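Local atomic coordinates of N-acetylgalactosaminyltransferase 7 (Homo sapiens, PDB entry 6IWR), a protein that belongs to the polypeptide GalNAc transferase family and joins a GT-A glycosyltransferase fold to a ricin-type beta-trefoil lectin domain. Residues 146-151 / 250-256; 263-269 / 368-374. All coordinates share one frame. Numbering follows the deposited sequence.

Following the chain from its N terminus, residues 146-151 lead into strand 149-155 of the GT-A domain, and contact 1 closes the first loop when, 98 residues later, helix 251-260 packs back against that entry. After a short connection the chain enters strand 264-274, where contact 2 opens; this second loop, also of 98 intervening residues, closes when strand 369-373 pairs alongside. The two loops are in series, neither nesting nor crossing. They meet, their centres about 12 Å apart: L254 of the helix packs on T266 and P268, and P253 on V373. Helix 251-260 thus touches both the entry to strand 149-155 and the paired strands 264-274 and 369-373; these three strands belong to one mixed sheet.

Contact 1: residues 146-151 / 250-256; sequences LLTSSV and WYAPLVA
L146 forms the apolar centre of this contact in the GT-A fold, set against A252 and A256, where the first turns of helix 251-260 pack against the loop leading into strand 149-155 and the start of that strand. With chi1 -52° (m), L146 points toward the helix: its CD1 lies 4.2 Å from A252 CB and CD2 4.1 Å from A256 CB. The closest CA pair is L146 and A256, 6.3 Å apart. Regular i to i+4 hydrogen bonds join V255 N to Y251 O (2.9 Å) and A256 N to A252 O (2.8 Å). V255 (chi1 t) packs beside L146 on L147, CG1 4.0 Å from L147 CB. L146 to T148 are extended, with phi from -68° to -77° and psi from 149° to 168°, before the strand begins at S149. V151 CG1 meets the edge of the W250 ring at CH2, 4.3 Å away; W250 NE1 is hydrogen-bonded to T174 OG1. The polar edge belongs to Y251, whose t rotamer (chi1 -173°) reaches to the strand entry, while its ring meets that of Y178. Y251 OH donates to L147 O at 2.7 Å and accepts from S149 OG, an m rotamer, at 2.8 Å.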
loop_
_atom_site.group_PDB
_atom_site.type_symbol
_atom_site.label_atom_id
_atom_site.label_comp_id
_atom_site.label_asym_id
_atom_site.label_seq_id
_atom_site.Cartn_x
_atom_site.Cartn_y
_atom_site.Cartn_z
ATOM N N LEU A 146 -4.805 -12.127 -46.664
ATOM C CA LEU A 146 -4.201 -12.305 -45.364
ATOM C C LEU A 146 -4.078 -13.732 -44.893
ATOM O O LEU A 146 -4.801 -14.602 -45.330
ATOM C CB LEU A 146 -5.021 -11.547 -44.337
ATOM C CG LEU A 146 -5.321 -10.084 -44.601
ATOM C CD1 LEU A 146 -6.661 -9.701 -44.004
ATOM C CD2 LEU A 146 -4.211 -9.230 -44.036
ATOM N N LEU A 147 -3.127 -13.961 -44.006
ATOM C CA LEU A 147 -2.949 -15.242 -43.349
ATOM C C LEU A 147 -4.099 -15.529 -42.406
ATOM O O LEU A 147 -4.672 -14.628 -41.839
ATOM C CB LEU A 147 -1.671 -15.222 -42.526
ATOM C CG LEU A 147 -0.287 -15.618 -43.026
ATOM C CD1 LEU A 147 -0.258 -16.061 -44.463
ATOM C CD2 LEU A 147 0.717 -14.513 -42.794
ATOM N N THR A 148 -4.427 -16.794 -42.223
ATOM C CA THR A 148 -5.379 -17.191 -41.190
ATOM C C THR A 148 -4.713 -17.176 -39.807
ATOM O O THR A 148 -3.492 -17.088 -39.684
ATOM C CB THR A 148 -5.921 -18.578 -41.484
ATOM O OG1 THR A 148 -4.844 -19.525 -41.407
ATOM C CG2 THR A 148 -6.540 -18.624 -42.883
ATOM N N SER A 149 -5.512 -17.281 -38.743
ATOM C CA SER A 149 -4.930 -17.243 -37.404
ATOM C C SER A 149 -5.611 -18.202 -36.439
ATOM O O SER A 149 -6.838 -18.389 -36.469
ATOM C CB SER A 149 -4.979 -15.821 -36.802
ATOM O OG SER A 149 -4.170 -14.930 -37.549
ATOM N N SER A 150 -4.806 -18.781 -35.556
ATOM C CA SER A 150 -5.306 -19.384 -34.326
ATOM C C SER A 150 -5.136 -18.356 -33.212
ATOM O O SER A 150 -4.009 -17.916 -32.956
ATOM C CB SER A 150 -4.533 -20.667 -34.012
ATOM O OG SER A 150 -4.667 -21.634 -35.056
ATOM N N VAL A 151 -6.221 -17.924 -32.574
ATOM C CA VAL A 151 -6.042 -17.116 -31.371
ATOM C C VAL A 151 -5.980 -18.065 -30.181
ATOM O O VAL A 151 -6.831 -18.954 -30.029
ATOM C CB VAL A 151 -7.135 -16.029 -31.198
ATOM C CG1 VAL A 151 -7.594 -15.423 -32.522
ATOM C CG2 VAL A 151 -8.322 -16.497 -30.376
ATOM N N TRP A 250 -9.667 -5.065 -35.925
ATOM C CA TRP A 250 -8.361 -5.280 -35.310
ATOM C C TRP A 250 -7.511 -6.236 -36.106
ATOM O O TRP A 250 -6.283 -6.233 -35.947
ATOM C CB TRP A 250 -8.476 -5.851 -33.892
ATOM C CG TRP A 250 -9.036 -7.247 -33.860
ATOM C CD1 TRP A 250 -10.324 -7.612 -34.143
ATOM C CD2 TRP A 250 -8.340 -8.469 -33.522
ATOM N NE1 TRP A 250 -10.477 -8.974 -33.985
ATOM C CE2 TRP A 250 -9.282 -9.526 -33.618
ATOM C CE3 TRP A 250 -7.021 -8.770 -33.130
ATOM C CZ2 TRP A 250 -8.951 -10.862 -33.353
ATOM C CZ3 TRP A 250 -6.691 -10.111 -32.868
ATOM C CH2 TRP A 250 -7.659 -11.135 -32.984
ATOM N N TYR A 251 -8.133 -7.040 -36.961
ATOM C CA TYR A 251 -7.467 -8.197 -37.529
ATOM C C TYR A 251 -6.597 -7.827 -38.726
ATOM O O TYR A 251 -5.430 -8.233 -38.804
ATOM C CB TYR A 251 -8.503 -9.249 -37.912
ATOM C CG TYR A 251 -7.852 -10.529 -38.347
ATOM C CD1 TYR A 251 -7.518 -11.499 -37.417
ATOM C CD2 TYR A 251 -7.521 -10.754 -39.698
ATOM C CE1 TYR A 251 -6.887 -12.676 -37.807
ATOM C CE2 TYR A 251 -6.889 -11.923 -40.096
ATOM C CZ TYR A 251 -6.572 -12.879 -39.139
ATOM O OH TYR A 251 -5.952 -14.047 -39.500
ATOM N N ALA A 252 -7.140 -7.085 -39.681
ATOM C CA ALA A 252 -6.382 -6.800 -40.902
ATOM C C ALA A 252 -5.130 -5.977 -40.617
ATOM O O ALA A 252 -4.032 -6.386 -41.022
ATOM C CB ALA A 252 -7.298 -6.116 -41.924
ATOM N N PRO A 253 -5.212 -4.840 -39.947
ATOM C CA PRO A 253 -3.985 -4.127 -39.544
ATOM C C PRO A 253 -2.956 -5.022 -38.856
ATOM O O PRO A 253 -1.753 -4.895 -39.121
ATOM C CB PRO A 253 -4.505 -3.038 -38.588
ATOM C CG PRO A 253 -6.023 -3.160 -38.584
ATOM C CD PRO A 253 -6.406 -4.450 -39.180
ATOM N N LEU A 254 -3.400 -5.936 -37.984
ATOM C CA LEU A 254 -2.455 -6.731 -37.205
ATOM C C LEU A 254 -1.791 -7.818 -38.046
ATOM O O LEU A 254 -0.597 -8.100 -37.882
ATOM C CB LEU A 254 -3.166 -7.357 -36.007
ATOM C CG LEU A 254 -2.303 -8.094 -34.982
ATOM C CD1 LEU A 254 -1.664 -7.131 -34.033
ATOM C CD2 LEU A 254 -3.139 -9.057 -34.224
ATOM N N VAL A 255 -2.538 -8.455 -38.946
ATOM C CA VAL A 255 -1.947 -9.533 -39.732
ATOM C C VAL A 255 -1.432 -9.101 -41.108
ATOM O O VAL A 255 -0.764 -9.894 -41.793
ATOM C CB VAL A 255 -2.970 -10.671 -39.862
ATOM C CG1 VAL A 255 -2.370 -11.838 -40.611
ATOM C CG2 VAL A 255 -3.412 -11.103 -38.482
ATOM N N ALA A 256 -1.706 -7.889 -41.542
ATOM C CA ALA A 256 -1.156 -7.469 -42.827
ATOM C C ALA A 256 0.367 -7.488 -42.811
ATOM O O ALA A 256 0.972 -8.099 -43.707
ATOM C CB ALA A 256 -1.709 -6.090 -43.212
#

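Contact 2: residues 263-269 / 368-374; sequences TICTVPL and GKLLFVP
Strands 264-269 and 369-373 run parallel, their axes 4.6 Å apart at closest approach and crossing at -27°. The register pairs I264 with K369, C265 with L370, T266 with L371 and V267 with F372, at CA-CA distances of 4.7 to 5.0 Å. Hydrogen bonds alternate along the ladder: K369 N to T263 O (3.1 Å), C265 N to K369 O (2.8 Å), then L371 N to C265 O, V267 N to L371 O and, last, V373 N to V267 O (each 2.9 Å). The chain turns a corner at P374. On one face I264 CG2 touches L371 CD1 (3.3 Å) and T266 CG2 touches V373 CG2 (3.4 Å), with helix 251-260 covering T266 and V373. On the other, V267 CB lies 3.7 Å from F372 CD1, and helix 355-365 covers C265 and L370. Helices on both faces of a parallel strand pair reflect the alpha/beta/alpha layering of the GT-A fold.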
loop_
_atom_site.group_PDB
_atom_site.type_symbol
_atom_site.label_atom_id
_atom_site.label_comp_id
_atom_site.label_asym_id
_atom_site.label_seq_id
_atom_site.Cartn_x
_atom_site.Cartn_y
_atom_site.Cartn_z
ATOM N N THR A 263 8.770 -12.826 -40.963
ATOM C CA THR A 263 9.628 -12.542 -39.816
ATOM C C THR A 263 9.217 -11.274 -39.086
ATOM O O THR A 263 9.952 -10.811 -38.210
ATOM C CB THR A 263 11.103 -12.411 -40.231
ATOM O OG1 THR A 263 11.256 -11.289 -41.106
ATOM C CG2 THR A 263 11.617 -13.674 -40.904
ATOM N N ILE A 264 8.095 -10.683 -39.447
ATOM C CA ILE A 264 7.561 -9.575 -38.673
ATOM C C ILE A 264 6.644 -10.146 -37.610
ATOM O O ILE A 264 5.865 -11.073 -37.867
ATOM C CB ILE A 264 6.826 -8.572 -39.578
ATOM C CG1 ILE A 264 7.780 -8.071 -40.663
ATOM C CG2 ILE A 264 6.249 -7.411 -38.769
ATOM C CD1 ILE A 264 7.183 -7.031 -41.567
ATOM N N CYS A 265 6.780 -9.640 -36.396
ATOM C CA CYS A 265 5.880 -9.967 -35.304
ATOM C C CYS A 265 5.138 -8.700 -34.917
ATOM O O CYS A 265 5.737 -7.627 -34.791
ATOM C CB CYS A 265 6.644 -10.552 -34.122
ATOM S SG CYS A 265 5.778 -10.578 -32.587
ATOM N N THR A 266 3.845 -8.823 -34.728
ATOM C CA THR A 266 2.959 -7.683 -34.680
ATOM C C THR A 266 2.320 -7.569 -33.304
ATOM O O THR A 266 2.102 -8.580 -32.621
ATOM C CB THR A 266 1.916 -7.841 -35.769
ATOM O OG1 THR A 266 2.407 -7.174 -36.931
ATOM C CG2 THR A 266 0.729 -7.176 -35.402
ATOM N N VAL A 267 2.028 -6.331 -32.898
ATOM C CA VAL A 267 1.485 -6.052 -31.575
ATOM C C VAL A 267 0.405 -4.979 -31.675
ATOM O O VAL A 267 0.664 -3.886 -32.166
ATOM C CB VAL A 267 2.571 -5.604 -30.581
ATOM C CG1 VAL A 267 2.033 -5.690 -29.171
ATOM C CG2 VAL A 267 3.842 -6.446 -30.735
ATOM N N PRO A 268 -0.817 -5.254 -31.239
ATOM C CA PRO A 268 -1.829 -4.195 -31.173
ATOM C C PRO A 268 -1.496 -3.176 -30.088
ATOM O O PRO A 268 -0.767 -3.460 -29.139
ATOM C CB PRO A 268 -3.104 -4.964 -30.817
ATOM C CG PRO A 268 -2.576 -6.099 -29.953
ATOM C CD PRO A 268 -1.265 -6.503 -30.606
ATOM N N LEU A 269 -2.035 -1.973 -30.237
ATOM C CA LEU A 269 -2.029 -1.042 -29.120
ATOM C C LEU A 269 -2.948 -1.577 -28.026
ATOM O O LEU A 269 -4.128 -1.860 -28.268
ATOM C CB LEU A 269 -2.479 0.351 -29.547
ATOM C CG LEU A 269 -1.596 1.060 -30.578
ATOM C CD1 LEU A 269 -1.862 2.573 -30.581
ATOM C CD2 LEU A 269 -0.136 0.759 -30.338
ATOM N N GLY A 368 14.453 -10.311 -37.684
ATOM C CA GLY A 368 13.048 -9.999 -37.776
ATOM C C GLY A 368 12.767 -8.554 -37.423
ATOM O O GLY A 368 13.671 -7.726 -37.308
ATOM N N LYS A 369 11.477 -8.258 -37.251
ATOM C CA LYS A 369 11.022 -6.952 -36.810
ATOM C C LYS A 369 9.830 -7.129 -35.882
ATOM O O LYS A 369 9.052 -8.084 -36.011
ATOM C CB LYS A 369 10.599 -6.043 -37.963
ATOM C CG LYS A 369 11.652 -5.633 -38.982
ATOM C CD LYS A 369 10.909 -5.338 -40.314
ATOM C CE LYS A 369 11.707 -4.539 -41.338
ATOM N NZ LYS A 369 11.436 -3.073 -41.155
ATOM N N LEU A 370 9.705 -6.189 -34.943
ATOM C CA LEU A 370 8.599 -6.135 -34.003
ATOM C C LEU A 370 7.909 -4.800 -34.241
ATOM O O LEU A 370 8.523 -3.742 -34.048
ATOM C CB LEU A 370 9.115 -6.243 -32.577
ATOM C CG LEU A 370 8.252 -6.704 -31.406
ATOM C CD1 LEU A 370 8.552 -5.832 -30.230
ATOM C CD2 LEU A 370 6.814 -6.676 -31.734
ATOM N N LEU A 371 6.646 -4.832 -34.675
ATOM C CA LEU A 371 5.908 -3.612 -34.988
ATOM C C LEU A 371 4.669 -3.473 -34.114
ATOM O O LEU A 371 3.926 -4.443 -33.918
ATOM C CB LEU A 371 5.497 -3.591 -36.443
ATOM C CG LEU A 371 6.666 -3.830 -37.374
ATOM C CD1 LEU A 371 6.130 -4.067 -38.766
ATOM C CD2 LEU A 371 7.578 -2.625 -37.343
ATOM N N PHE A 372 4.472 -2.268 -33.581
ATOM C CA PHE A 372 3.194 -1.878 -32.998
ATOM C C PHE A 372 2.281 -1.385 -34.105
ATOM O O PHE A 372 2.724 -0.685 -35.021
ATOM C CB PHE A 372 3.363 -0.768 -31.961
ATOM C CG PHE A 372 3.932 -1.229 -30.651
ATOM C CD1 PHE A 372 4.482 -2.494 -30.513
ATOM C CD2 PHE A 372 3.941 -0.370 -29.557
ATOM C CE1 PHE A 372 5.008 -2.892 -29.307
ATOM C CE2 PHE A 372 4.470 -0.763 -28.353
ATOM C CZ PHE A 372 4.997 -2.024 -28.226
ATOM N N VAL A 373 1.003 -1.742 -34.016
ATOM C CA VAL A 373 0.049 -1.508 -35.101
ATOM C C VAL A 373 -1.040 -0.554 -34.619
ATOM O O VAL A 373 -2.027 -1.006 -34.036
ATOM C CB VAL A 373 -0.542 -2.839 -35.605
ATOM C CG1 VAL A 373 -1.484 -2.620 -36.778
ATOM C CG2 VAL A 373 0.573 -3.831 -35.982
ATOM N N PRO A 374 -0.909 0.762 -34.849
ATOM C CA PRO A 374 -1.908 1.713 -34.327
ATOM C C PRO A 374 -3.328 1.398 -34.709
ATOM O O PRO A 374 -4.262 1.834 -34.029
ATOM C CB PRO A 374 -1.468 3.046 -34.958
ATOM C CG PRO A 374 -0.023 2.902 -35.068
ATOM C CD PRO A 374 0.178 1.477 -35.536
#